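Local coordinates for chemotaxis operon protein (CheX) (Borrelia burgdorferi, PDB 3HZH) that probably dephosphorylates the phosphorylated response regulator CheY, switching off its signal in chemotaxis, at residues B[111-116]-B[127-132]. Residues are numbered along the deposited sequence; the frame is centred on the assembly and turned at random.
Sequences IIAGNF and FDITPP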
ATOM      1  N   ILE B 111      -2.810  -0.026   3.430  1.00 20.94           N
ATOM      2  CA  ILE B 111      -2.630  -1.439   3.734  1.00 22.43           C
ATOM      3  C   ILE B 111      -3.623  -1.927   4.782  1.00 22.58           C
ATOM      4  O   ILE B 111      -4.154  -3.032   4.659  1.00 21.33           O
ATOM      5  CB  ILE B 111      -1.162  -1.716   4.140  1.00 25.02           C
ATOM      6  CG1 ILE B 111      -0.253  -1.315   2.965  1.00 22.95           C
ATOM      7  CG2 ILE B 111      -0.965  -3.202   4.476  1.00 23.11           C
ATOM      8  CD1 ILE B 111       1.239  -1.341   3.269  1.00 23.59           C
ATOM      9  N   ILE B 112      -3.887  -1.111   5.802  1.00 22.38           N
ATOM     10  CA  ILE B 112      -4.861  -1.494   6.823  1.00 20.42           C
ATOM     11  C   ILE B 112      -6.221  -1.644   6.132  1.00 22.29           C
ATOM     12  O   ILE B 112      -6.872  -2.678   6.247  1.00 21.34           O
ATOM     13  CB  ILE B 112      -4.986  -0.426   7.934  1.00 21.89           C
ATOM     14  CG1 ILE B 112      -3.692  -0.377   8.764  1.00 21.01           C
ATOM     15  CG2 ILE B 112      -6.198  -0.723   8.807  1.00 19.45           C
ATOM     16  CD1 ILE B 112      -3.667   0.727   9.838  1.00 20.50           C
ATOM     17  N   ALA B 113      -6.621  -0.614   5.392  1.00 21.41           N
ATOM     18  CA  ALA B 113      -7.900  -0.620   4.685  1.00 22.94           C
ATOM     19  C   ALA B 113      -8.045  -1.762   3.683  1.00 22.16           C
ATOM     20  O   ALA B 113      -9.113  -2.364   3.581  1.00 21.20           O
ATOM     21  CB  ALA B 113      -8.113   0.708   3.975  1.00 22.34           C
ATOM     22  N   GLY B 114      -6.976  -2.050   2.945  1.00 22.88           N
ATOM     23  CA  GLY B 114      -7.020  -3.116   1.963  1.00 25.77           C
ATOM     24  C   GLY B 114      -7.166  -4.477   2.614  1.00 29.15           C
ATOM     25  O   GLY B 114      -7.996  -5.292   2.194  1.00 28.50           O
ATOM     26  N   ASN B 115      -6.354  -4.739   3.631  1.00 29.44           N
ATOM     27  CA  ASN B 115      -6.438  -6.005   4.339  1.00 32.11           C
ATOM     28  C   ASN B 115      -7.809  -6.121   4.987  1.00 30.80           C
ATOM     29  O   ASN B 115      -8.390  -7.212   5.039  1.00 27.85           O
ATOM     30  CB  ASN B 115      -5.326  -6.108   5.385  1.00 40.06           C
ATOM     31  CG  ASN B 115      -4.140  -6.913   4.889  1.00 49.26           C
ATOM     32  OD1 ASN B 115      -2.992  -6.664   5.265  1.00 53.02           O
ATOM     33  ND2 ASN B 115      -4.414  -7.889   4.038  1.00 55.16           N
ATOM     34  N   PHE B 116      -8.333  -4.995   5.464  1.00 28.36           N
ATOM     35  CA  PHE B 116      -9.654  -4.978   6.087  1.00 26.87           C
ATOM     36  C   PHE B 116     -10.748  -5.406   5.095  1.00 26.39           C
ATOM     37  O   PHE B 116     -11.464  -6.384   5.330  1.00 24.85           O
ATOM     38  CB  PHE B 116      -9.971  -3.581   6.627  1.00 25.97           C
ATOM     39  CG  PHE B 116     -11.401  -3.412   7.059  1.00 26.31           C
ATOM     40  CD1 PHE B 116     -11.920  -4.156   8.119  1.00 26.15           C
ATOM     41  CD2 PHE B 116     -12.239  -2.528   6.383  1.00 25.58           C
ATOM     42  CE1 PHE B 116     -13.259  -4.022   8.501  1.00 24.08           C
ATOM     43  CE2 PHE B 116     -13.578  -2.385   6.751  1.00 27.26           C
ATOM     44  CZ  PHE B 116     -14.090  -3.135   7.817  1.00 27.21           C
ATOM     45  N   PHE B 127     -16.575  -4.715  -1.381  1.00 44.41           N
ATOM     46  CA  PHE B 127     -16.138  -3.646  -0.501  1.00 38.04           C
ATOM     47  C   PHE B 127     -14.905  -3.032  -1.132  1.00 34.17           C
ATOM     48  O   PHE B 127     -13.870  -3.685  -1.235  1.00 30.95           O
ATOM     49  CB  PHE B 127     -15.813  -4.205   0.886  1.00 39.01           C
ATOM     50  CG  PHE B 127     -16.821  -5.212   1.388  1.00 41.78           C
ATOM     51  CD1 PHE B 127     -16.661  -6.570   1.121  1.00 43.09           C
ATOM     52  CD2 PHE B 127     -17.949  -4.800   2.098  1.00 42.74           C
ATOM     53  CE1 PHE B 127     -17.608  -7.509   1.556  1.00 43.40           C
ATOM     54  CE2 PHE B 127     -18.901  -5.732   2.533  1.00 42.92           C
ATOM     55  CZ  PHE B 127     -18.725  -7.086   2.262  1.00 42.22           C
ATOM     56  N   ASP B 128     -15.020  -1.780  -1.565  1.00 30.46           N
ATOM     57  CA  ASP B 128     -13.896  -1.106  -2.206  1.00 29.82           C
ATOM     58  C   ASP B 128     -13.316  -0.008  -1.325  1.00 27.21           C
ATOM     59  O   ASP B 128     -13.926   0.396  -0.334  1.00 26.40           O
ATOM     60  CB  ASP B 128     -14.335  -0.488  -3.541  1.00 31.24           C
ATOM     61  CG  ASP B 128     -15.083  -1.468  -4.427  1.00 35.13           C
ATOM     62  OD1 ASP B 128     -14.616  -2.617  -4.576  1.00 34.79           O
ATOM     63  OD2 ASP B 128     -16.130  -1.085  -4.991  1.00 36.10           O
ATOM     64  N   ILE B 129     -12.125   0.464  -1.685  1.00 24.84           N
ATOM     65  CA  ILE B 129     -11.481   1.549  -0.956  1.00 22.76           C
ATOM     66  C   ILE B 129     -11.004   2.590  -1.965  1.00 23.79           C
ATOM     67  O   ILE B 129     -10.906   2.313  -3.152  1.00 23.83           O
ATOM     68  CB  ILE B 129     -10.273   1.057  -0.111  1.00 24.71           C
ATOM     69  CG1 ILE B 129      -9.174   0.495  -1.015  1.00 23.02           C
ATOM     70  CG2 ILE B 129     -10.731  -0.022   0.871  1.00 23.00           C
ATOM     71  CD1 ILE B 129      -7.937   0.040  -0.232  1.00 26.03           C
ATOM     72  N   THR B 130     -10.712   3.793  -1.495  1.00 25.72           N
ATOM     73  CA  THR B 130     -10.257   4.851  -2.390  1.00 25.37           C
ATOM     74  C   THR B 130      -8.781   5.141  -2.175  1.00 25.49           C
ATOM     75  O   THR B 130      -8.168   4.623  -1.242  1.00 23.93           O
ATOM     76  CB  THR B 130     -10.977   6.176  -2.102  1.00 26.21           C
ATOM     77  OG1 THR B 130     -10.453   6.737  -0.891  1.00 24.86           O
ATOM     78  CG2 THR B 130     -12.475   5.956  -1.932  1.00 25.06           C
ATOM     79  N   PRO B 131      -8.175   5.930  -3.074  1.00 25.10           N
ATOM     80  CA  PRO B 131      -6.764   6.271  -2.897  1.00 26.08           C
ATOM     81  C   PRO B 131      -6.769   7.070  -1.593  1.00 27.33           C
ATOM     82  O   PRO B 131      -7.776   7.704  -1.250  1.00 26.10           O
ATOM     83  CB  PRO B 131      -6.472   7.135  -4.125  1.00 25.33           C
ATOM     84  CG  PRO B 131      -7.393   6.498  -5.168  1.00 28.31           C
ATOM     85  CD  PRO B 131      -8.672   6.490  -4.340  1.00 25.99           C
ATOM     86  N   PRO B 132      -5.659   7.060  -0.846  1.00 26.46           N
ATOM     87  CA  PRO B 132      -5.638   7.794   0.417  1.00 24.09           C
ATOM     88  C   PRO B 132      -5.426   9.294   0.353  1.00 23.43           C
ATOM     89  O   PRO B 132      -4.930   9.836  -0.635  1.00 22.97           O
ATOM     90  CB  PRO B 132      -4.512   7.095   1.169  1.00 25.61           C
ATOM     91  CG  PRO B 132      -3.500   6.938   0.050  1.00 28.17           C
ATOM     92  CD  PRO B 132      -4.381   6.355  -1.055  1.00 28.16           C
TER
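The flat group here is the peptide joining Ala113 to Gly114 on helix 97-118, and Ile129 spreads two methyls over one of its faces. Ile129 CG2 stands almost directly above the carbonyl oxygen, 3.9 Å from Ala113 O, while Ile129 CD1 sits above the nitrogen, 3.9 Å from Gly114 N. Ala113 CB projects from the same side of the peptide plane and meets Ile129 CG2 at 4.1 Å. With Ile129 CG1 held between its backbone N and carbonyl carbon (chi1 64°) and the chain then extended, both branches lie against the helix. Ile129 CD1 also lies 4.0 Å from Gly114 CA.

Ala113 and Ile129 both pack on Val58 of strand 54-62, where Asp128 and Thr130 make backbone hydrogen bonds with Ala61 and Gly59. Ile129 also touches Asn110, probably the asparagine of the family's Glu-x-x-Asn motif, and a polar side chain of another protein's chain; a magnesium ion lies about 7 Å from its side chain.

With no hydrogen bond between them, 111-116 and 127-132 meet through van der Waals contact, methyls on a peptide face; strand 127-135 is outermost in this chain's sheet, beside what is probably the dephosphorylation site.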